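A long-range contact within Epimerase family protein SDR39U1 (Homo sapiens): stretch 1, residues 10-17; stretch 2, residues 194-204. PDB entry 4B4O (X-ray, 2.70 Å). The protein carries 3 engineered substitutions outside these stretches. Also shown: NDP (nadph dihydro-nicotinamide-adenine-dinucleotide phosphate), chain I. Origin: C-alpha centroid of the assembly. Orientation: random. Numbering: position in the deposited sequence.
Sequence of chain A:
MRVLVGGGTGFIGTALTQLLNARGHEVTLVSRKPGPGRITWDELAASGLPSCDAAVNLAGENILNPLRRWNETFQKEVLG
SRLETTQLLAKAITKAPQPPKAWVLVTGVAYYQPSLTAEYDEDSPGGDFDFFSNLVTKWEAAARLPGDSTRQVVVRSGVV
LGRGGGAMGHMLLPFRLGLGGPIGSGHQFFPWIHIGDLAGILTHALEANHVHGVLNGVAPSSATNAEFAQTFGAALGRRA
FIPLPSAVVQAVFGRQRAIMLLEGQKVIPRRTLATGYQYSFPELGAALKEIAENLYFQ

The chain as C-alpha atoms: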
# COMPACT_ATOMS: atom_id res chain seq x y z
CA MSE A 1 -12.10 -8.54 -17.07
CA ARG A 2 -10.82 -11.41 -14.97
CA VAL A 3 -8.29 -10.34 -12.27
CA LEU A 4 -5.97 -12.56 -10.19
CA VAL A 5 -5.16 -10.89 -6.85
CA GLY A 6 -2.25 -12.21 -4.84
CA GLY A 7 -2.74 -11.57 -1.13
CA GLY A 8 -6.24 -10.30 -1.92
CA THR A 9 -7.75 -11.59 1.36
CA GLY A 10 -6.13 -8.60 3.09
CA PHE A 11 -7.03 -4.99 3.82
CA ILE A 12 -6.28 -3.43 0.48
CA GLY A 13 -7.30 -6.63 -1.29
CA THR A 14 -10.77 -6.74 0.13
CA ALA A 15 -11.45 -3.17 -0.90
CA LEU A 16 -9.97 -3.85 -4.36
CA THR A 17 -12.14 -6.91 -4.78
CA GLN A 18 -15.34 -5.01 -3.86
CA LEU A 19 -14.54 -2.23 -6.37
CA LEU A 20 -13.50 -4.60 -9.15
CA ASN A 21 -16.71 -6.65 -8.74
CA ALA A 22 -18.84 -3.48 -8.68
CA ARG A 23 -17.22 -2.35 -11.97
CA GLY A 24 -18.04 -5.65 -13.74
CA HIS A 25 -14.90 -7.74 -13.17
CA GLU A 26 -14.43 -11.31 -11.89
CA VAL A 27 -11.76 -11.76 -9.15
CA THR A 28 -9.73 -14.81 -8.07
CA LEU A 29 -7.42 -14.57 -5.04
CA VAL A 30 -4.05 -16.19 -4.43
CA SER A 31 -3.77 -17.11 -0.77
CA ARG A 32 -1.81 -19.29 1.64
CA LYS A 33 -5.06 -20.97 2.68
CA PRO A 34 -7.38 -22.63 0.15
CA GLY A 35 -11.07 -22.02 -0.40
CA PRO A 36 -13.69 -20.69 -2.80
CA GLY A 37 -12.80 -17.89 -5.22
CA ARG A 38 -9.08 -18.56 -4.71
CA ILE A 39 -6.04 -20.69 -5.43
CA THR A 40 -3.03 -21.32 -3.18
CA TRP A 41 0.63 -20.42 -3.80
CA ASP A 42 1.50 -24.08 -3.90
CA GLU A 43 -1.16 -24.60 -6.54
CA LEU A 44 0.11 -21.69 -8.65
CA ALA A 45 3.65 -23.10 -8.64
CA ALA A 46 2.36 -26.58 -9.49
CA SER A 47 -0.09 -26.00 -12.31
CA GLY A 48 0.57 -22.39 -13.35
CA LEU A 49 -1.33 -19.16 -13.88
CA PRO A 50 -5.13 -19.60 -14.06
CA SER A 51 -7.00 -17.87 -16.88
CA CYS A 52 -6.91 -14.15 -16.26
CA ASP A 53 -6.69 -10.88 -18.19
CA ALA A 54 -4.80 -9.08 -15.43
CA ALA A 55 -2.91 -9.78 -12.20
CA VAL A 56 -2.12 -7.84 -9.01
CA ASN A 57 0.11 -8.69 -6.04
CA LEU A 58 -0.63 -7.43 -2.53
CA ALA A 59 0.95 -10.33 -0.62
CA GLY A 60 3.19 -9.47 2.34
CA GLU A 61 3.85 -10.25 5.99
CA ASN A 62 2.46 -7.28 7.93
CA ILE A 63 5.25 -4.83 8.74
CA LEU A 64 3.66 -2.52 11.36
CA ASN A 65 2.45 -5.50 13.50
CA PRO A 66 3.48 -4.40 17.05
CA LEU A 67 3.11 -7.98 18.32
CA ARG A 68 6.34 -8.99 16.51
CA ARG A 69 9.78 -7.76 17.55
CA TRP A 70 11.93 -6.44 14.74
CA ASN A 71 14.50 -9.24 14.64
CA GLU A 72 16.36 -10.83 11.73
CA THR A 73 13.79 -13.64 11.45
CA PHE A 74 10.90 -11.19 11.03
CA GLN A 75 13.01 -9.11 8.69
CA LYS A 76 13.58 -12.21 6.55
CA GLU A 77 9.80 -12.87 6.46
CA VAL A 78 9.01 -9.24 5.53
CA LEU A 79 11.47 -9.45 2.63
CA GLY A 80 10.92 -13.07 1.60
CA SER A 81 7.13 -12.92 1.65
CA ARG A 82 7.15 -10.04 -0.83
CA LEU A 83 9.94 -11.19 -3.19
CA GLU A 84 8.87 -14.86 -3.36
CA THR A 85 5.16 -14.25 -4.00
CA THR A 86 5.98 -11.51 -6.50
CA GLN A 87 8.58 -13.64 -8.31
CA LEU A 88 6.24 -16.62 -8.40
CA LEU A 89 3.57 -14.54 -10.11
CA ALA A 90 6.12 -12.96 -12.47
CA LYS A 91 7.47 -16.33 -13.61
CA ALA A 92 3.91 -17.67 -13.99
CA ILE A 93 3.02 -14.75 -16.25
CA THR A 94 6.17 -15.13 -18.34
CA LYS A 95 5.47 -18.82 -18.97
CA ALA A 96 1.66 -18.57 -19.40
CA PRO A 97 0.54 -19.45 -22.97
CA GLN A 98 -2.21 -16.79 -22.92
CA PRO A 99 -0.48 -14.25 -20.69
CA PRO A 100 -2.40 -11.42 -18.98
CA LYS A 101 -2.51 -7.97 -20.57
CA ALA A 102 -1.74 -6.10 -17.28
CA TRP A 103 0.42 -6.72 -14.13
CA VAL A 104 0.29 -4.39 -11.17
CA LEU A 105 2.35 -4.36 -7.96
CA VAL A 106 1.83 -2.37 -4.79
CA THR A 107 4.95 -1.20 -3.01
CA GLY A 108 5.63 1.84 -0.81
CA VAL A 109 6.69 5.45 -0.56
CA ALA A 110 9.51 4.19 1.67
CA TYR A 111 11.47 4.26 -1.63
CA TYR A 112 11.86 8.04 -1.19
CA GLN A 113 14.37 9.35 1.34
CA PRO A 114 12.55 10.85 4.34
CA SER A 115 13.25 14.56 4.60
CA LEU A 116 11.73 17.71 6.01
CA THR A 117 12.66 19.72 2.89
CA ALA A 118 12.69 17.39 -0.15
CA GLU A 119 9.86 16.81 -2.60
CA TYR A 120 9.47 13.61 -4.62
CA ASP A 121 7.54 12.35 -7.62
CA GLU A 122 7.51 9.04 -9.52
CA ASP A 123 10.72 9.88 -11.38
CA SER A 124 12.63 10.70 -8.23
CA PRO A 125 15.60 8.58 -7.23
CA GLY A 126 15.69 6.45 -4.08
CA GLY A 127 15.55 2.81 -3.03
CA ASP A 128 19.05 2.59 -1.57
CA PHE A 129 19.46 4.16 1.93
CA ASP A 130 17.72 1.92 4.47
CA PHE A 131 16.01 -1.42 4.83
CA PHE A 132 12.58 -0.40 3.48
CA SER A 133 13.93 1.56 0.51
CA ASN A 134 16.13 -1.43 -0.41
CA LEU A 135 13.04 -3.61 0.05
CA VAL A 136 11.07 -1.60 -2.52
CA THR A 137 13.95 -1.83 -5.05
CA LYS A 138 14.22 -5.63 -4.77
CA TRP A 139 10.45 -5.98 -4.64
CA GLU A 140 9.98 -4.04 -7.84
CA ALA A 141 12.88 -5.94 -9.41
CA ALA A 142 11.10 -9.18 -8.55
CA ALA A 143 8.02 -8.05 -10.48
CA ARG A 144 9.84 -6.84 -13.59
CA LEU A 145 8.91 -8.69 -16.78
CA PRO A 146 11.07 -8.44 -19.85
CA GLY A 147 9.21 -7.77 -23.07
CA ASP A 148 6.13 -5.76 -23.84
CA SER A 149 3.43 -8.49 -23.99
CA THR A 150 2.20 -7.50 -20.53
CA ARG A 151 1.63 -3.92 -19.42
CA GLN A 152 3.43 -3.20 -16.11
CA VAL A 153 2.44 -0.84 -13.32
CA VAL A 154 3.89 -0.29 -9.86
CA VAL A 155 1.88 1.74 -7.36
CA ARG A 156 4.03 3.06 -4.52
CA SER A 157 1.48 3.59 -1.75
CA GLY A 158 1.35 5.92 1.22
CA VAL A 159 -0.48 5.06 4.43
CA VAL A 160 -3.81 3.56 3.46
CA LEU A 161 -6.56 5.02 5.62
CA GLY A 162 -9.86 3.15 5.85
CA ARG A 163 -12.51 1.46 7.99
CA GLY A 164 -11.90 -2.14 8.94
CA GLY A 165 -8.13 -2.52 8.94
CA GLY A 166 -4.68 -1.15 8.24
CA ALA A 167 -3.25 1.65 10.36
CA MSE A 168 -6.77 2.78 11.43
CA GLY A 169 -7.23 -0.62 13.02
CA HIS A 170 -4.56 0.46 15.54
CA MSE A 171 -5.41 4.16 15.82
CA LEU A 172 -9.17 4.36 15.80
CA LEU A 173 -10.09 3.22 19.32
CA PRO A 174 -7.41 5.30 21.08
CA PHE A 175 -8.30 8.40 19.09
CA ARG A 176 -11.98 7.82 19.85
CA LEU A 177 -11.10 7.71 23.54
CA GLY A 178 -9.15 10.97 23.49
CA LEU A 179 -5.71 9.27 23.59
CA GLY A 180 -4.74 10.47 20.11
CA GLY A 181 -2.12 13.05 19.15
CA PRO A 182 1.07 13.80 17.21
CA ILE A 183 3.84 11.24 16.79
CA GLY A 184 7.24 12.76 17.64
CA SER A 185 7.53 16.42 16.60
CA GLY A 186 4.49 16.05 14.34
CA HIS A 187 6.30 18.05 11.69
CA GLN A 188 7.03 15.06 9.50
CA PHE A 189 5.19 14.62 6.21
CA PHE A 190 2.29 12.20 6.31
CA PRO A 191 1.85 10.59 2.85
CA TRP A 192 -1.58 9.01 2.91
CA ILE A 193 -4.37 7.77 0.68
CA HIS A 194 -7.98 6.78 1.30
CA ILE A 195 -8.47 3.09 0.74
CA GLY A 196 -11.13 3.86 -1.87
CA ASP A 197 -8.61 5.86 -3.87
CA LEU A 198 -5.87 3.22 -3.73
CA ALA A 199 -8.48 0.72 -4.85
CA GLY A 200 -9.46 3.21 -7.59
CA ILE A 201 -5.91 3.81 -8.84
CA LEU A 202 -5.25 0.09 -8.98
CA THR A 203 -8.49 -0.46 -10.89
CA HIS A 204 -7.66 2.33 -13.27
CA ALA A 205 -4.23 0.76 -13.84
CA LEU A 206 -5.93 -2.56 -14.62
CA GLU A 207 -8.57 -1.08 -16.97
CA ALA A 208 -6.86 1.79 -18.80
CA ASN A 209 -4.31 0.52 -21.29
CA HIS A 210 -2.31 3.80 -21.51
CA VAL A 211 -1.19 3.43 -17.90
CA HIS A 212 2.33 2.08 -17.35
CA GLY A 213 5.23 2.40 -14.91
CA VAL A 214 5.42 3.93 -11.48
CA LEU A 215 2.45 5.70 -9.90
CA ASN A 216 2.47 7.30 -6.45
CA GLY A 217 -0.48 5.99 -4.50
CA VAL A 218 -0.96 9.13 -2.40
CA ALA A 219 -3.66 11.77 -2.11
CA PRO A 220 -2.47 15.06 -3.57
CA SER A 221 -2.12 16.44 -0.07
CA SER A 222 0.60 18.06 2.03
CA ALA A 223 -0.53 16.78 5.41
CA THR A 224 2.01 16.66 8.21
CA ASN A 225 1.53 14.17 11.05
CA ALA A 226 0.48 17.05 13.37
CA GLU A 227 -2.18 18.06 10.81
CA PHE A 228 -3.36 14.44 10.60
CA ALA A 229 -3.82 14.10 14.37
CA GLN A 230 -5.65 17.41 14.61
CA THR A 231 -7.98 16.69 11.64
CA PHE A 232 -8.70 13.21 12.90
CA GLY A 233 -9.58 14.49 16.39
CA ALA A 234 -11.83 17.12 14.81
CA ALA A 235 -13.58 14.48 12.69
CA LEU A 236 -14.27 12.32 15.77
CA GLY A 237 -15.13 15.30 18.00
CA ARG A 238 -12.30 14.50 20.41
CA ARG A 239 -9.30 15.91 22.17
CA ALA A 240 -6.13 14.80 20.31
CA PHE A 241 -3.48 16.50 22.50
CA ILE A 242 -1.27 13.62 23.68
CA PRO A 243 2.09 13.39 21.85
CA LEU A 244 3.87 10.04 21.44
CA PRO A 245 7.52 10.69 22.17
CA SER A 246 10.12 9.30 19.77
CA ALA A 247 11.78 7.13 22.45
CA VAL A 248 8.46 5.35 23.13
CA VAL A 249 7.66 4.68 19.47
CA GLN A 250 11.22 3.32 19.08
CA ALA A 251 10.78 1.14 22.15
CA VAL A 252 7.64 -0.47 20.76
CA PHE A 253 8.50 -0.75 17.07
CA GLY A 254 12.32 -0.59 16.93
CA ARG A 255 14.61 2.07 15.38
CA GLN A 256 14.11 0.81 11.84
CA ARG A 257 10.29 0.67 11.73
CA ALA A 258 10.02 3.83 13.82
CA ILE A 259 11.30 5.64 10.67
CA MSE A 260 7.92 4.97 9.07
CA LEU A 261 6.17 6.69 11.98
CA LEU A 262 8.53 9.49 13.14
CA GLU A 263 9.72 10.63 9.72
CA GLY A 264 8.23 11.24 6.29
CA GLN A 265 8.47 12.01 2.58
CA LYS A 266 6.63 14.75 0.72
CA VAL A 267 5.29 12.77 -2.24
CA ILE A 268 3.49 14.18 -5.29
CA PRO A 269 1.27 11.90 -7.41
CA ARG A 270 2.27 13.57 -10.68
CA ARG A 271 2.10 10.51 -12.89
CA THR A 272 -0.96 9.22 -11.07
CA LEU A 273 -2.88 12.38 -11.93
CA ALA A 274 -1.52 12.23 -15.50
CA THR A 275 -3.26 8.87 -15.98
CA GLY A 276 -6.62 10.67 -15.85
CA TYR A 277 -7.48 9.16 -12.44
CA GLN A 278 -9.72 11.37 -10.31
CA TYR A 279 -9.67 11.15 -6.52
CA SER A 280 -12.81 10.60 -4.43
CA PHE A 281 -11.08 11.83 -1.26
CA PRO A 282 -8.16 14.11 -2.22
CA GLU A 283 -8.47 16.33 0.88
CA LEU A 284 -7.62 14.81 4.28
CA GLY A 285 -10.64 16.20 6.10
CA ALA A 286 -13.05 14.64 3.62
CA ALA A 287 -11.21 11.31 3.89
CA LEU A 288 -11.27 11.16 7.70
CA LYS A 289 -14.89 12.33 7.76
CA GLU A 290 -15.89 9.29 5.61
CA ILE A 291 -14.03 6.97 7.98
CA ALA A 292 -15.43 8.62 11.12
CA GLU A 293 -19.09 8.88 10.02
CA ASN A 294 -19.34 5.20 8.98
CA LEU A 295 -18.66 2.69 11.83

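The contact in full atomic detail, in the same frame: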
# COMPACT_ATOMS: atom_id res chain seq x y z
N GLY A 10 -6.50 -9.64 2.14
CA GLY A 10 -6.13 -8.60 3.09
C GLY A 10 -6.93 -7.31 3.00
O GLY A 10 -8.03 -7.25 2.42
N PHE A 11 -6.37 -6.27 3.63
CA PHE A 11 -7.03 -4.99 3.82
C PHE A 11 -7.25 -4.29 2.49
O PHE A 11 -8.37 -3.98 2.12
CB PHE A 11 -6.17 -4.13 4.74
CG PHE A 11 -6.68 -2.73 4.91
CD1 PHE A 11 -7.97 -2.49 5.35
CD2 PHE A 11 -5.85 -1.65 4.67
CE1 PHE A 11 -8.42 -1.20 5.55
CE2 PHE A 11 -6.29 -0.37 4.85
CZ PHE A 11 -7.58 -0.14 5.29
N ILE A 12 -6.17 -4.06 1.77
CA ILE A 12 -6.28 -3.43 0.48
C ILE A 12 -7.04 -4.36 -0.47
O ILE A 12 -7.88 -3.92 -1.25
CB ILE A 12 -4.91 -3.08 -0.13
CG1 ILE A 12 -4.16 -2.04 0.72
CG2 ILE A 12 -5.13 -2.56 -1.53
CD1 ILE A 12 -2.65 -1.93 0.46
N GLY A 13 -6.74 -5.65 -0.39
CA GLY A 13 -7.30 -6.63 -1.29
C GLY A 13 -8.81 -6.73 -1.25
O GLY A 13 -9.46 -6.88 -2.27
N THR A 14 -9.35 -6.65 -0.05
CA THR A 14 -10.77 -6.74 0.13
C THR A 14 -11.48 -5.54 -0.46
O THR A 14 -12.54 -5.66 -1.05
CB THR A 14 -11.11 -6.89 1.63
OG1 THR A 14 -10.52 -8.10 2.11
CG2 THR A 14 -12.60 -6.95 1.83
N ALA A 15 -10.89 -4.36 -0.31
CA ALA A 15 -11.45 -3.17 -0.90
C ALA A 15 -11.33 -3.26 -2.42
O ALA A 15 -12.26 -2.91 -3.14
CB ALA A 15 -10.77 -1.91 -0.37
N LEU A 16 -10.20 -3.74 -2.91
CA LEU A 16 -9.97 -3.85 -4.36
C LEU A 16 -10.96 -4.83 -4.99
O LEU A 16 -11.51 -4.56 -6.06
CB LEU A 16 -8.54 -4.26 -4.69
CG LEU A 16 -8.17 -4.42 -6.18
CD1 LEU A 16 -8.46 -3.20 -7.03
CD2 LEU A 16 -6.69 -4.70 -6.32
N THR A 17 -11.20 -5.93 -4.30
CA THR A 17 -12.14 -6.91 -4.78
C THR A 17 -13.56 -6.32 -4.88
O THR A 17 -14.23 -6.48 -5.90
CB THR A 17 -12.09 -8.18 -3.91
OG1 THR A 17 -10.84 -8.85 -4.13
CG2 THR A 17 -13.24 -9.12 -4.25
N HIS A 194 -6.77 7.46 0.88
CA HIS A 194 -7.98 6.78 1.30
C HIS A 194 -8.03 5.46 0.58
O HIS A 194 -7.71 5.36 -0.59
CB HIS A 194 -9.20 7.61 1.00
CG HIS A 194 -10.46 7.06 1.61
ND1 HIS A 194 -11.16 6.05 1.05
CD2 HIS A 194 -11.13 7.39 2.78
CE1 HIS A 194 -12.23 5.78 1.81
NE2 HIS A 194 -12.21 6.59 2.87
N ILE A 195 -8.44 4.42 1.31
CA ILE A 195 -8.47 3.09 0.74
C ILE A 195 -9.27 3.04 -0.56
O ILE A 195 -8.92 2.31 -1.46
CB ILE A 195 -9.05 2.02 1.70
CG1 ILE A 195 -8.93 0.63 1.04
CG2 ILE A 195 -10.51 2.35 2.06
CD1 ILE A 195 -8.38 -0.46 1.89
N GLY A 196 -10.34 3.81 -0.65
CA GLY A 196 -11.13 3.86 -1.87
C GLY A 196 -10.34 4.37 -3.06
O GLY A 196 -10.58 3.94 -4.18
N ASP A 197 -9.42 5.28 -2.80
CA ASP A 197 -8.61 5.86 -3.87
C ASP A 197 -7.43 4.98 -4.26
O ASP A 197 -7.02 4.98 -5.42
CB ASP A 197 -8.14 7.27 -3.50
CG ASP A 197 -9.21 8.31 -3.73
OD1 ASP A 197 -9.90 8.24 -4.77
OD2 ASP A 197 -9.36 9.22 -2.86
N LEU A 198 -6.87 4.21 -3.33
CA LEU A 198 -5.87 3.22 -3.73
C LEU A 198 -6.53 2.15 -4.58
O LEU A 198 -6.02 1.78 -5.61
CB LEU A 198 -5.14 2.59 -2.52
CG LEU A 198 -4.02 1.62 -2.94
CD1 LEU A 198 -3.02 2.33 -3.83
CD2 LEU A 198 -3.32 1.07 -1.72
N ALA A 199 -7.68 1.68 -4.12
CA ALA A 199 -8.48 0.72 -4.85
C ALA A 199 -8.82 1.24 -6.25
O ALA A 199 -8.77 0.50 -7.25
CB ALA A 199 -9.76 0.44 -4.05
N GLY A 200 -9.15 2.53 -6.32
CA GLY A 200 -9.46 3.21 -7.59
C GLY A 200 -8.28 3.33 -8.56
O GLY A 200 -8.43 3.06 -9.75
N ILE A 201 -7.12 3.72 -8.03
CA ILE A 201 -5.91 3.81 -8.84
C ILE A 201 -5.55 2.45 -9.40
O ILE A 201 -5.29 2.31 -10.58
CB ILE A 201 -4.73 4.35 -8.01
CG1 ILE A 201 -4.94 5.84 -7.70
CG2 ILE A 201 -3.43 4.13 -8.76
CD1 ILE A 201 -4.06 6.31 -6.56
N LEU A 202 -5.56 1.44 -8.56
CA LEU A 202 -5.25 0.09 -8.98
C LEU A 202 -6.20 -0.37 -10.08
O LEU A 202 -5.79 -0.95 -11.07
CB LEU A 202 -5.32 -0.87 -7.79
CG LEU A 202 -4.24 -0.73 -6.73
CD1 LEU A 202 -4.63 -1.54 -5.50
CD2 LEU A 202 -2.90 -1.12 -7.30
N THR A 203 -7.49 -0.11 -9.89
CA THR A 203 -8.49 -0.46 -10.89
C THR A 203 -8.27 0.29 -12.19
O THR A 203 -8.44 -0.27 -13.27
CB THR A 203 -9.89 -0.17 -10.34
OG1 THR A 203 -10.11 -1.01 -9.21
CG2 THR A 203 -10.96 -0.48 -11.38
N HIS A 204 -7.93 1.56 -12.10
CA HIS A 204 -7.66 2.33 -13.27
C HIS A 204 -6.45 1.78 -14.00
O HIS A 204 -6.42 1.76 -15.23
CB HIS A 204 -7.47 3.79 -12.87
CG HIS A 204 -7.43 4.74 -14.03
ND1 HIS A 204 -8.43 4.85 -14.88
CD2 HIS A 204 -6.45 5.62 -14.45
CE1 HIS A 204 -8.13 5.76 -15.81
NE2 HIS A 204 -6.91 6.24 -15.54
PA NDP I . -2.57 -7.03 4.71
O1A NDP I . -1.59 -7.51 5.81
O2A NDP I . -4.04 -6.70 5.06
O5B NDP I . -2.77 -8.14 3.53
C5B NDP I . -1.64 -8.97 3.25
C4B NDP I . -2.14 -10.27 2.67
O4B NDP I . -1.00 -10.98 2.19
C3B NDP I . -2.84 -11.13 3.73
O3B NDP I . -4.29 -11.12 3.61
C2B NDP I . -2.29 -12.53 3.49
O2B NDP I . -3.15 -13.29 2.66
C1B NDP I . -1.04 -12.30 2.70
N9A NDP I . 0.07 -12.48 3.64
C8A NDP I . 0.26 -12.03 4.92
N7A NDP I . 1.47 -12.54 5.41
C5A NDP I . 2.01 -13.30 4.43
C6A NDP I . 3.23 -14.10 4.22
N6A NDP I . 4.18 -14.19 5.18
N1A NDP I . 3.39 -14.74 3.05
C2A NDP I . 2.44 -14.66 2.08
N3A NDP I . 1.31 -13.92 2.17
C4A NDP I . 1.09 -13.25 3.28
O3 NDP I . -1.77 -5.79 4.06
PN NDP I . -2.47 -4.58 3.27
O1N NDP I . -3.71 -5.11 2.56
O2N NDP I . -2.64 -3.41 4.19
O5D NDP I . -1.31 -4.17 2.17
C5D NDP I . -1.02 -5.19 1.18
C4D NDP I . 0.32 -4.97 0.51
O4D NDP I . 0.41 -3.57 0.31
C3D NDP I . 1.54 -5.36 1.37
O3D NDP I . 2.58 -5.97 0.54
C2D NDP I . 1.98 -4.03 2.00
O2D NDP I . 3.38 -3.81 2.20
C1D NDP I . 1.58 -3.04 0.94
N1N NDP I . 1.35 -1.68 1.47
C2N NDP I . 0.44 -1.44 2.42
C3N NDP I . 0.23 -0.17 2.90
C7N NDP I . -0.80 0.04 3.94
O7N NDP I . -1.63 -0.84 4.11
N7N NDP I . -0.82 1.16 4.67
C4N NDP I . 0.97 1.00 2.34
C5N NDP I . 1.92 0.63 1.30
C6N NDP I . 2.07 -0.68 0.91
P2B NDP I . -3.44 -14.88 3.04
O1X NDP I . -2.21 -15.64 2.61
O2X NDP I . -3.68 -14.95 4.58
O3X NDP I . -4.66 -15.07 2.11

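Two helices distant in sequence can pack chiefly through apolar side chains, with no hydrogen bond between them, while the hydrogen bonds run within each stretch or to the bound NADPH, and residues 11-17 and 195-204 of SDR39U1 illustrate the principle. At the centre lies Ile195, whose CA-to-CB bond points toward the first helix. Ile195 CG1 sits 3.4 Å from Ala15 CB, a tight fit to a small side chain, and Ile195 CD1 reaches over the face of the Phe11 ring, 3.6 Å from the centroid and 14° off the normal, a CH-pi contact. Further along, Leu16 and Ala199 bring their CA atoms to 4.8 Å, where the short side chain of Ala199 points toward the first helix. Ile12 and Leu16 both meet Leu202: Ile12 CG2 lies 4.1 Å and Leu16 CD2 3.9 Å from Leu202 CD1, while Ile12 CD1 packs 3.8 Å from Leu198 CD2.

Toward the polar edge, Leu16 CD1 approaches Thr203 OG1 at 3.5 Å, but that hydroxyl donates to Ala199 O (2.8 Å) within its own helix. No hydrogen bond crosses the contact. Other polar groups are met at the helix starts: Gly196 N donates to His194 ND1 (2.9 Å), capping one helix, whereas Phe11 N and Ile12 N donate to NADPH phosphate oxygens O2A and O1N, respectively, each at 2.8 Å.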